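Local coordinates for protein acetyl-CoA acetyltransferase (Elizabethkingia anophelis NUHP1, PDB 6BN2) that probably catalyses the reversible condensation of two acetyl-CoA molecules into acetoacetyl-CoA and free coenzyme A, at residues 33-38 against 74-79; 40-45 against 59-64; 188-193 against 228-233; 326-331 against 350-355. All blocks are in the same frame, centred on the assembly; numbering follows the deposited sequence. Where two conformers were deposited one is given.

Interaction 1: residues 33-38 against 74-79; sequences PATQLG and AKQAAL
Thr35, in the first turn of helix 34-48, lies against Gln76 and Ala77 of helix 73-80 and loses more surface to the contact than any other residue of the two segments. Its CB meets Gln76 CB at 3.8 Å, while its methyl CG2 crosses the glutamine chain, near CB and CD. Thr35 takes the rotamer that puts OG1 between the backbone N and the carbonyl carbon (chi1 55°), which turns the hydroxyl toward the amide end of Gln76. There Thr35 OG1 and Gln76 OE1 remain 3.7 Å apart and are joined through a water, 2.8 Å from the hydroxyl and weakly bonded to OE1. At the other end of the amide, NE2 bonds to the carbonyl oxygens of Glu69 and Gln71.

Ala77 packs against helix 34-48 by its backbone as well as its methyl. Its CA lies 3.4 Å from Thr35 O in a CA-H...O contact, and its CB sits 4.0 Å from Gly38 C. Since Gly38 has no side chain to hold the helices apart, the segment axes approach to 7.6 Å at a crossing angle of -43°. Close packing therefore rests on small residues and a backbone CH donor, and no direct hydrogen bond links the two segments; the polar groups of Thr35 and Gln76 are bridged by one water, weakly on the glutamine side.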
loop_
_atom_site.group_PDB
_atom_site.type_symbol
_atom_site.label_atom_id
_atom_site.label_comp_id
_atom_site.label_asym_id
_atom_site.label_seq_id
_atom_site.Cartn_x
_atom_site.Cartn_y
_atom_site.Cartn_z
ATOM N N PRO A 33 -10.822 14.257 -7.465
ATOM C CA PRO A 33 -10.280 12.899 -7.260
ATOM C C PRO A 33 -9.490 12.767 -5.969
ATOM O O PRO A 33 -8.898 13.727 -5.477
ATOM C CB PRO A 33 -9.369 12.695 -8.474
ATOM C CG PRO A 33 -9.877 13.626 -9.519
ATOM C CD PRO A 33 -10.391 14.844 -8.741
ATOM N N ALA A 34 -9.467 11.539 -5.433
ATOM C CA ALA A 34 -8.721 11.275 -4.209
ATOM C C ALA A 34 -7.293 11.809 -4.285
ATOM O O ALA A 34 -6.781 12.378 -3.311
ATOM C CB ALA A 34 -8.692 9.762 -3.940
ATOM N N THR A 35 -6.616 11.603 -5.421
ATOM C CA THR A 35 -5.221 12.034 -5.526
ATOM C C THR A 35 -5.093 13.546 -5.449
ATOM O O THR A 35 -4.089 14.050 -4.935
ATOM C CB THR A 35 -4.586 11.516 -6.823
ATOM O OG1 THR A 35 -5.378 11.917 -7.947
ATOM C CG2 THR A 35 -4.460 9.969 -6.799
ATOM N N GLN A 36 -6.095 14.279 -5.954
ATOM C CA GLN A 36 -6.055 15.728 -5.836
ATOM C C GLN A 36 -6.366 16.168 -4.409
ATOM O O GLN A 36 -5.775 17.135 -3.923
ATOM C CB GLN A 36 -7.010 16.357 -6.849
ATOM C CG GLN A 36 -7.270 17.839 -6.664
ATOM C CD GLN A 36 -6.062 18.745 -6.829
ATOM O OE1 GLN A 36 -5.013 18.343 -7.318
ATOM N NE2 GLN A 36 -6.226 20.011 -6.435
ATOM N N LEU A 37 -7.281 15.470 -3.717
ATOM C CA LEU A 37 -7.470 15.754 -2.297
ATOM C C LEU A 37 -6.180 15.494 -1.528
ATOM O O LEU A 37 -5.798 16.289 -0.660
ATOM C CB LEU A 37 -8.622 14.916 -1.726
ATOM C CG LEU A 37 -9.988 15.198 -2.354
ATOM C CD1 LEU A 37 -11.025 14.192 -1.839
ATOM C CD2 LEU A 37 -10.445 16.623 -2.042
ATOM N N GLY A 38 -5.469 14.410 -1.870
ATOM C CA GLY A 38 -4.173 14.176 -1.248
ATOM C C GLY A 38 -3.194 15.299 -1.539
ATOM O O GLY A 38 -2.448 15.727 -0.655
ATOM N N ALA A 74 -0.051 7.557 -5.133
ATOM C CA ALA A 74 0.700 8.405 -4.212
ATOM C C ALA A 74 1.616 9.375 -4.955
ATOM O O ALA A 74 1.860 10.492 -4.466
ATOM C CB ALA A 74 1.482 7.549 -3.209
ATOM N N LYS A 75 2.118 8.994 -6.137
ATOM C CA LYS A 75 2.893 9.945 -6.933
ATOM C C LYS A 75 2.014 11.086 -7.420
ATOM O O LYS A 75 2.435 12.251 -7.438
ATOM C CB LYS A 75 3.515 9.245 -8.139
ATOM C CG LYS A 75 4.384 10.171 -9.020
ATOM C CD LYS A 75 5.672 10.587 -8.348
ATOM C CE LYS A 75 6.535 9.360 -8.036
ATOM N NZ LYS A 75 7.940 9.723 -7.678
ATOM N N GLN A 76 0.802 10.758 -7.882
ATOM C CA GLN A 76 -0.096 11.811 -8.351
ATOM C C GLN A 76 -0.366 12.831 -7.257
ATOM O O GLN A 76 -0.382 14.047 -7.515
ATOM C CB GLN A 76 -1.412 11.202 -8.831
ATOM C CG GLN A 76 -1.275 10.310 -10.067
ATOM C CD GLN A 76 -2.619 9.772 -10.454
ATOM O OE1 GLN A 76 -3.509 10.537 -10.849
ATOM N NE2 GLN A 76 -2.805 8.451 -10.306
ATOM N N ALA A 77 -0.585 12.363 -6.029
ATOM C CA ALA A 77 -0.795 13.295 -4.926
ATOM C C ALA A 77 0.451 14.137 -4.665
ATOM O O ALA A 77 0.359 15.355 -4.451
ATOM C CB ALA A 77 -1.218 12.530 -3.661
ATOM N N ALA A 78 1.622 13.500 -4.627
ATOM C CA ALA A 78 2.852 14.232 -4.325
ATOM C C ALA A 78 3.158 15.277 -5.390
ATOM O O ALA A 78 3.468 16.427 -5.066
ATOM C CB ALA A 78 4.032 13.257 -4.192
ATOM N N LEU A 79 3.125 14.886 -6.671
ATOM C CA LEU A 79 3.423 15.847 -7.728
ATOM C C LEU A 79 2.373 16.955 -7.771
ATOM O O LEU A 79 2.703 18.129 -7.998
ATOM C CB LEU A 79 3.523 15.141 -9.085
ATOM C CG LEU A 79 4.674 14.147 -9.204
ATOM C CD1 LEU A 79 4.663 13.499 -10.595
ATOM C CD2 LEU A 79 6.026 14.826 -8.940
HETATM O O HOH W 1 -6.674 10.189 -9.685
#

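Interaction 2: residues 40-45 against 59-64; sequences VAIKGA and VYMGNV
Ile42 of helix 34-48 drops its terminal methyl between Val59 and Met61 of strand 59-62, joining a helix to the mixed sheet of the layered thiolase fold. The isoleucine carries the contact from one side by a single branch: CD1 lies 4.0 Å from Val59 CG1 and equally 4.0 Å from Met61 SD. Val59 and Met61 are two residues apart on the strand, so both side chains emerge from the same face of the sheet and receive the methyl between them.

Ile42 and Met61 meet tip to tip, whereas the valine offers one methyl obliquely. With CG1 beside the backbone N (chi1 -66°) and the chain then extended (chi2 169°), Ile42 reaches straight from the helix toward the sheet. Met61 instead is folded at both chi2 and chi3, which brings its sulfur and methyl up to the end of the isoleucine.

Further out, the strand is held by backbone hydrogen bonds of Val59 to Thr90 and Met61 to Thr90 and Val92 on one neighbouring strand and of Tyr60 to Val119 and Gly121 on the other. Tyr60 faces helix 98-111 across the sheet, touching Met105 of its own chain and Met105 of the second subunit. Ala81, Leu83, Val119 and Ala263 also pack on the isoleucine. On the methionine side, Met61 CE also touches the isoleucine, 4.1 Å from Ile42 CD1 and 4.2 Å from Ile42 CG1.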
loop_
_atom_site.group_PDB
_atom_site.type_symbol
_atom_site.label_atom_id
_atom_site.label_comp_id
_atom_site.label_asym_id
_atom_site.label_seq_id
_atom_site.Cartn_x
_atom_site.Cartn_y
_atom_site.Cartn_z
ATOM N N VAL A 40 -3.915 18.446 -2.082
ATOM C CA VAL A 40 -4.288 19.609 -1.276
ATOM C C VAL A 40 -3.773 19.454 0.149
ATOM O O VAL A 40 -3.243 20.408 0.747
ATOM C CB VAL A 40 -5.816 19.809 -1.300
ATOM C CG1 VAL A 40 -6.222 20.888 -0.285
ATOM C CG2 VAL A 40 -6.290 20.202 -2.715
ATOM N N ALA A 41 -3.922 18.249 0.719
ATOM C CA ALA A 41 -3.490 18.048 2.097
ATOM C C ALA A 41 -1.973 18.125 2.205
ATOM O O ALA A 41 -1.441 18.761 3.123
ATOM C CB ALA A 41 -4.011 16.705 2.630
ATOM N N ILE A 42 -1.255 17.490 1.272
ATOM C CA ILE A 42 0.203 17.516 1.346
ATOM C C ILE A 42 0.715 18.938 1.171
ATOM O O ILE A 42 1.587 19.395 1.918
ATOM C CB ILE A 42 0.817 16.570 0.299
ATOM C CG1 ILE A 42 0.477 15.118 0.612
ATOM C CG2 ILE A 42 2.338 16.756 0.269
ATOM C CD1 ILE A 42 0.838 14.158 -0.559
ATOM N N LYS A 43 0.192 19.663 0.174
ATOM C CA LYS A 43 0.639 21.037 -0.013
ATOM C C LYS A 43 0.315 21.872 1.216
ATOM O O LYS A 43 1.125 22.692 1.649
ATOM C CB LYS A 43 -0.006 21.650 -1.253
ATOM C CG LYS A 43 0.432 23.097 -1.483
ATOM C CD LYS A 43 0.122 23.557 -2.891
ATOM C CE LYS A 43 0.759 24.925 -3.156
ATOM N NZ LYS A 43 0.191 25.944 -2.244
ATOM N N GLY A 44 -0.847 21.626 1.825
ATOM C CA GLY A 44 -1.200 22.352 3.037
ATOM C C GLY A 44 -0.227 22.102 4.168
ATOM O O GLY A 44 0.140 23.029 4.900
ATOM N N ALA A 45 0.222 20.852 4.311
ATOM C CA ALA A 45 1.166 20.522 5.374
ATOM C C ALA A 45 2.511 21.200 5.140
ATOM O O ALA A 45 3.130 21.701 6.087
ATOM C CB ALA A 45 1.334 19.004 5.476
ATOM N N VAL A 59 7.075 9.830 0.564
ATOM C CA VAL A 59 5.665 10.148 0.774
ATOM C C VAL A 59 4.943 8.819 0.895
ATOM O O VAL A 59 4.983 8.017 -0.047
ATOM C CB VAL A 59 5.064 10.944 -0.396
ATOM C CG1 VAL A 59 3.552 11.179 -0.167
ATOM C CG2 VAL A 59 5.788 12.292 -0.617
ATOM N N TYR A 60 4.262 8.595 2.021
ATOM C CA TYR A 60 3.416 7.414 2.211
ATOM C C TYR A 60 1.982 7.888 2.356
ATOM O O TYR A 60 1.686 8.667 3.267
ATOM C CB TYR A 60 3.780 6.624 3.466
ATOM C CG TYR A 60 5.154 5.984 3.502
ATOM C CD1 TYR A 60 5.653 5.489 4.701
ATOM C CD2 TYR A 60 5.953 5.885 2.359
ATOM C CE1 TYR A 60 6.894 4.901 4.776
ATOM C CE2 TYR A 60 7.213 5.301 2.430
ATOM C CZ TYR A 60 7.676 4.805 3.634
ATOM O OH TYR A 60 8.921 4.190 3.722
ATOM N N MET A 61 1.090 7.429 1.478
ATOM C CA MET A 61 -0.316 7.822 1.570
ATOM C C MET A 61 -1.209 6.597 1.676
ATOM O O MET A 61 -1.182 5.726 0.794
ATOM C CB MET A 61 -0.741 8.672 0.365
ATOM C CG MET A 61 -0.065 10.045 0.333
ATOM S SD MET A 61 -0.502 11.130 1.743
ATOM C CE MET A 61 -2.052 11.835 1.126
ATOM N N GLY A 62 -2.031 6.564 2.723
ATOM C CA GLY A 62 -3.079 5.552 2.806
ATOM C C GLY A 62 -4.145 5.786 1.744
ATOM O O GLY A 62 -4.482 6.920 1.414
ATOM N N ASN A 63 -4.667 4.685 1.198
ATOM C CA ASN A 63 -5.640 4.776 0.109
ATOM C C ASN A 63 -6.244 3.387 -0.071
ATOM O O ASN A 63 -5.540 2.479 -0.503
ATOM C CB ASN A 63 -4.907 5.272 -1.139
ATOM C CG ASN A 63 -5.821 5.619 -2.308
ATOM O OD1 ASN A 63 -7.053 5.778 -2.200
ATOM N ND2 ASN A 63 -5.202 5.758 -3.441
ATOM N N VAL A 64 -7.506 3.192 0.322
ATOM C CA VAL A 64 -8.051 1.837 0.385
ATOM C C VAL A 64 -8.592 1.400 -0.969
ATOM O O VAL A 64 -8.501 0.215 -1.335
ATOM C CB VAL A 64 -9.144 1.759 1.455
ATOM C CG1 VAL A 64 -9.758 0.353 1.478
ATOM C CG2 VAL A 64 -8.538 2.108 2.813
#

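Interaction 3: residues 188-193 against 228-233; sequences QSYERS and KNVKFD. With CA (calcium ion), chain B.
Tyr190 has its ring beside the backbone N (chi1 -74°), and Val230 has CG1 between its N and carbonyl carbon (chi1 66°), which leaves CG2 anti to N and over the ring. Val230 CG2 sits 3.7 Å from the centroid of the Tyr190 ring and only 3° off the ring normal, a CH-pi contact centred over one face. Val230 CB extends the overlap toward the CE1 side. Nearer the helix, Phe232 turns its edge to the tyrosine, with CE1 3.7 Å from Tyr190 CB.

The phenol oxygen is shared by several partners. Tyr190 OH binds the calcium ion at 2.8 Å, and water 3 binds the same ion at 2.3 Å. Water 2 donates both to Tyr190 OH (3.2 Å) and to Asn229 O (3.1 Å), so the loop, which makes an inverse gamma turn at Asn229, is tied to the metal ligand through solvent. The valine on one face and the metal at the hydroxyl probably restrict the ring's movement. Ala254 O also binds the ion, and Ala252 belongs to the same metal site, which recalls the potassium-binding loop site of mitochondrial acetoacetyl-CoA thiolases.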
loop_
_atom_site.group_PDB
_atom_site.type_symbol
_atom_site.label_atom_id
_atom_site.label_comp_id
_atom_site.label_asym_id
_atom_site.label_seq_id
_atom_site.Cartn_x
_atom_site.Cartn_y
_atom_site.Cartn_z
ATOM N N GLN A 188 -24.364 12.794 20.608
ATOM C CA GLN A 188 -23.236 13.481 21.228
ATOM C C GLN A 188 -22.148 13.798 20.203
ATOM O O GLN A 188 -21.555 14.880 20.237
ATOM C CB GLN A 188 -22.684 12.643 22.380
ATOM C CG GLN A 188 -21.471 13.255 23.061
ATOM C CD GLN A 188 -21.402 12.901 24.539
ATOM O OE1 GLN A 188 -22.183 13.403 25.350
ATOM N NE2 GLN A 188 -20.473 12.028 24.892
ATOM N N SER A 189 -21.876 12.876 19.270
ATOM C CA SER A 189 -20.869 13.161 18.251
ATOM C C SER A 189 -21.293 14.335 17.366
ATOM O O SER A 189 -20.486 15.229 17.079
ATOM C CB SER A 189 -20.606 11.904 17.412
ATOM O OG SER A 189 -19.542 12.107 16.496
ATOM N N TYR A 190 -22.562 14.371 16.950
ATOM C CA TYR A 190 -23.055 15.521 16.190
ATOM C C TYR A 190 -22.946 16.816 16.988
ATOM O O TYR A 190 -22.551 17.860 16.445
ATOM C CB TYR A 190 -24.510 15.301 15.750
ATOM C CG TYR A 190 -24.648 14.305 14.615
ATOM C CD1 TYR A 190 -24.359 14.667 13.307
ATOM C CD2 TYR A 190 -25.074 13.011 14.857
ATOM C CE1 TYR A 190 -24.479 13.747 12.264
ATOM C CE2 TYR A 190 -25.187 12.090 13.835
ATOM C CZ TYR A 190 -24.889 12.459 12.547
ATOM O OH TYR A 190 -25.027 11.533 11.532
ATOM N N GLU A 191 -23.337 16.779 18.264
ATOM C CA GLU A 191 -23.306 17.992 19.077
ATOM C C GLU A 191 -21.880 18.480 19.273
ATOM O O GLU A 191 -21.606 19.682 19.176
ATOM C CB GLU A 191 -23.955 17.726 20.427
ATOM C CG GLU A 191 -25.447 17.556 20.385
ATOM C CD GLU A 191 -25.995 17.127 21.730
ATOM O OE1 GLU A 191 -25.223 16.558 22.537
ATOM O OE2 GLU A 191 -27.199 17.336 21.971
ATOM N N ARG A 192 -20.960 17.559 19.565
ATOM C CA ARG A 192 -19.578 17.956 19.794
ATOM C C ARG A 192 -18.955 18.512 18.527
ATOM O O ARG A 192 -18.159 19.456 18.591
ATOM C CB ARG A 192 -18.765 16.767 20.300
ATOM C CG ARG A 192 -19.088 16.373 21.730
ATOM C CD ARG A 192 -18.307 15.089 22.071
ATOM N NE ARG A 192 -18.402 14.801 23.481
ATOM C CZ ARG A 192 -17.683 13.873 24.096
ATOM N NH1 ARG A 192 -16.825 13.154 23.398
ATOM N NH2 ARG A 192 -17.825 13.670 25.399
ATOM N N SER A 193 -19.299 17.929 17.372
ATOM C CA SER A 193 -18.744 18.399 16.102
ATOM C C SER A 193 -19.194 19.825 15.816
ATOM O O SER A 193 -18.391 20.679 15.423
ATOM C CB SER A 193 -19.185 17.476 14.966
ATOM O OG SER A 193 -18.649 16.158 15.151
ATOM N N LYS A 228 -23.843 18.563 9.477
ATOM C CA LYS A 228 -25.098 19.268 9.282
ATOM C C LYS A 228 -26.188 18.375 8.694
ATOM O O LYS A 228 -27.353 18.779 8.683
ATOM C CB LYS A 228 -24.838 20.489 8.402
ATOM C CG LYS A 228 -24.032 21.556 9.132
ATOM C CD LYS A 228 -23.426 22.587 8.192
ATOM C CE LYS A 228 -22.113 22.084 7.607
ATOM N NZ LYS A 228 -21.333 23.168 6.944
ATOM N N ASN A 229 -25.849 17.165 8.239
ATOM C CA ASN A 229 -26.825 16.224 7.681
ATOM C C ASN A 229 -27.374 15.334 8.795
ATOM O O ASN A 229 -27.057 14.145 8.903
ATOM C CB ASN A 229 -26.195 15.373 6.586
ATOM C CG ASN A 229 -25.689 16.187 5.426
ATOM O OD1 ASN A 229 -26.169 17.289 5.167
ATOM N ND2 ASN A 229 -24.715 15.637 4.702
ATOM N N VAL A 230 -28.213 15.930 9.634
ATOM C CA VAL A 230 -28.799 15.207 10.755
ATOM C C VAL A 230 -30.125 15.863 11.106
ATOM O O VAL A 230 -30.266 17.086 11.042
ATOM C CB VAL A 230 -27.844 15.178 11.972
ATOM C CG1 VAL A 230 -27.639 16.589 12.539
ATOM C CG2 VAL A 230 -28.364 14.220 13.040
ATOM N N LYS A 231 -31.106 15.038 11.452
ATOM C CA LYS A 231 -32.379 15.500 11.996
ATOM C C LYS A 231 -32.547 14.759 13.317
ATOM O O LYS A 231 -32.873 13.568 13.324
ATOM C CB LYS A 231 -33.528 15.230 11.032
ATOM N N PHE A 232 -32.308 15.459 14.433
ATOM C CA PHE A 232 -32.203 14.778 15.722
ATOM C C PHE A 232 -33.499 14.069 16.092
ATOM O O PHE A 232 -33.468 12.974 16.668
ATOM C CB PHE A 232 -31.807 15.770 16.817
ATOM C CG PHE A 232 -30.400 16.286 16.691
ATOM C CD1 PHE A 232 -29.322 15.460 16.952
ATOM C CD2 PHE A 232 -30.154 17.598 16.306
ATOM C CE1 PHE A 232 -28.020 15.927 16.837
ATOM C CE2 PHE A 232 -28.854 18.072 16.188
ATOM C CZ PHE A 232 -27.786 17.229 16.457
ATOM N N ASP A 233 -34.647 14.665 15.760
ATOM C CA ASP A 233 -35.922 14.072 16.144
ATOM C C ASP A 233 -36.240 12.808 15.354
ATOM O O ASP A 233 -37.093 12.024 15.786
ATOM C CB ASP A 233 -37.052 15.094 15.989
ATOM C CG ASP A 233 -37.268 15.522 14.546
ATOM O OD1 ASP A 233 -36.340 15.374 13.725
ATOM O OD2 ASP A 233 -38.370 16.024 14.240
HETATM CA CA CA B . -24.208 9.015 10.563
HETATM O O HOH W 2 -28.032 11.626 10.473
HETATM O O HOH W 3 -23.287 10.987 9.938
#

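Interaction 4: residues 326-331 against 350-355; sequences AFSVVG and GAVALG
Val352 directs its forked end at Ser328, so that the hydroxyl oxygen rests against both methyls: Ser328 OG is 3.6 Å from Val352 CG2 and 3.9 Å from Val352 CG1. The valine comes from helix 351-354 with its CB toward the other segment, and CG2, beside the backbone N (chi1 of 163° for CG1), reaches furthest in. That methyl also touches the main chain at the start of helix 328-338, lying 3.7 Å from Ser328 N and 4.1 Å from Phe327 C. Contact is thus one-sided, a branched side chain set against a serine and the peptide ahead of it.

Ser328 does not spend its polar end on the valine. Its OG hydrogen-bonds to Asn253 O, which satisfies the buried hydroxyl while its flank faces the methyls; the approach to Gln182 O is weak. Phe327 at the N-cap points its CB away from Val352 and sends its ring to Ala168 and Ala254, so that only its backbone joins the contact.

The short helix 351-354 is held at its start. Gly350 O accepts both Ala353 N and Leu354 N, at 2.9 and 2.8 Å, and Val352 N is held by Glu325 OE1. Gly355, with positive phi (110°), ends the turn just ahead of His356, the predicted proton acceptor. The joined elements are the Asn-Glu-Ala-Phe sequence at 324-327 and the glycine-rich segment leading to Gly-His-Pro, two hallmark motifs of the thiolase active site.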
loop_
_atom_site.group_PDB
_atom_site.type_symbol
_atom_site.label_atom_id
_atom_site.label_comp_id
_atom_site.label_asym_id
_atom_site.label_seq_id
_atom_site.Cartn_x
_atom_site.Cartn_y
_atom_site.Cartn_z
ATOM N N ALA A 326 -16.194 4.296 13.459
ATOM C CA ALA A 326 -16.754 3.618 12.291
ATOM C C ALA A 326 -18.249 3.386 12.476
ATOM O O ALA A 326 -19.035 3.513 11.527
ATOM C CB ALA A 326 -16.017 2.300 12.039
ATOM N N PHE A 327 -18.655 3.071 13.704
ATOM C CA PHE A 327 -20.040 2.961 14.138
ATOM C C PHE A 327 -20.096 3.473 15.570
ATOM O O PHE A 327 -19.104 3.382 16.305
ATOM C CB PHE A 327 -20.548 1.503 14.112
ATOM C CG PHE A 327 -20.479 0.854 12.756
ATOM C CD1 PHE A 327 -21.576 0.884 11.912
ATOM C CD2 PHE A 327 -19.318 0.218 12.334
ATOM C CE1 PHE A 327 -21.526 0.293 10.663
ATOM C CE2 PHE A 327 -19.253 -0.372 11.076
ATOM C CZ PHE A 327 -20.355 -0.329 10.240
ATOM N N SER A 328 -21.253 4.001 15.971
ATOM C CA SER A 328 -21.406 4.389 17.372
ATOM C C SER A 328 -21.124 3.204 18.289
ATOM O O SER A 328 -20.532 3.362 19.368
ATOM C CB SER A 328 -22.808 4.936 17.635
ATOM O OG SER A 328 -23.016 6.179 16.966
ATOM N N VAL A 329 -21.529 2.001 17.872
ATOM C CA VAL A 329 -21.308 0.847 18.741
ATOM C C VAL A 329 -19.823 0.567 18.915
ATOM O O VAL A 329 -19.397 0.117 19.985
ATOM C CB VAL A 329 -22.060 -0.391 18.214
ATOM C CG1 VAL A 329 -21.526 -0.828 16.837
ATOM C CG2 VAL A 329 -21.986 -1.541 19.245
ATOM N N VAL A 330 -19.010 0.836 17.894
ATOM C CA VAL A 330 -17.566 0.647 18.024
ATOM C C VAL A 330 -16.994 1.628 19.038
ATOM O O VAL A 330 -16.196 1.256 19.909
ATOM C CB VAL A 330 -16.888 0.775 16.649
ATOM C CG1 VAL A 330 -15.358 0.851 16.788
ATOM C CG2 VAL A 330 -17.303 -0.406 15.776
ATOM N N GLY A 331 -17.413 2.892 18.962
ATOM C CA GLY A 331 -16.945 3.861 19.942
ATOM C C GLY A 331 -17.321 3.447 21.349
ATOM O O GLY A 331 -16.487 3.447 22.262
ATOM N N GLY A 350 -16.611 13.061 16.198
ATOM C CA GLY A 350 -15.955 11.943 15.541
ATOM C C GLY A 350 -16.628 11.569 14.236
ATOM O O GLY A 350 -17.549 12.251 13.786
ATOM N N ALA A 351 -16.204 10.438 13.660
ATOM C CA ALA A 351 -16.604 10.073 12.304
ATOM C C ALA A 351 -18.105 9.873 12.130
ATOM O O ALA A 351 -18.604 10.017 11.004
ATOM C CB ALA A 351 -15.850 8.805 11.881
ATOM N N VAL A 352 -18.845 9.538 13.191
ATOM C CA VAL A 352 -20.290 9.374 13.026
ATOM C C VAL A 352 -20.914 10.678 12.564
ATOM O O VAL A 352 -21.879 10.677 11.796
ATOM C CB VAL A 352 -20.932 8.854 14.330
ATOM C CG1 VAL A 352 -22.457 9.066 14.336
ATOM C CG2 VAL A 352 -20.629 7.375 14.492
ATOM N N ALA A 353 -20.351 11.807 12.983
ATOM C CA ALA A 353 -20.840 13.111 12.561
ATOM C C ALA A 353 -19.986 13.758 11.483
ATOM O O ALA A 353 -20.526 14.465 10.628
ATOM C CB ALA A 353 -20.917 14.050 13.769
ATOM N N LEU A 354 -18.673 13.535 11.505
ATOM C CA LEU A 354 -17.749 14.264 10.637
ATOM C C LEU A 354 -17.490 13.562 9.315
ATOM O O LEU A 354 -17.114 14.227 8.341
ATOM C CB LEU A 354 -16.404 14.473 11.342
ATOM C CG LEU A 354 -16.416 15.326 12.625
ATOM C CD1 LEU A 354 -15.038 15.284 13.271
ATOM C CD2 LEU A 354 -16.857 16.761 12.340
ATOM N N GLY A 355 -17.662 12.255 9.266
ATOM C CA GLY A 355 -17.398 11.503 8.057
ATOM C C GLY A 355 -16.170 10.615 8.181
ATOM O O GLY A 355 -15.361 10.721 9.105
#

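Overall arrangement
The four contacts form two clusters. Interactions 1 and 2 share helix 34-48, with centres 7 Å apart, and merge where Gly38 CA meets Met61 CE at 4.0 Å and Ala77 CB meets Ile42 CD1 at 4.1 Å. Interactions 3 and 4, centres 11 Å apart, are linked by probable hydrogen bonds from Ser189 OG to Gly350 N (3.1 Å) and between Tyr190 OH and Val352 O (3.3 Å), connecting the calcium site to the catalytic region. Centres in different clusters lie 22 to 31 Å apart. Only the second cluster adjoins the annotated sites: Phe327 is about 7 Å from Cys386 and Tyr190 about 11 Å from His356, between side chains.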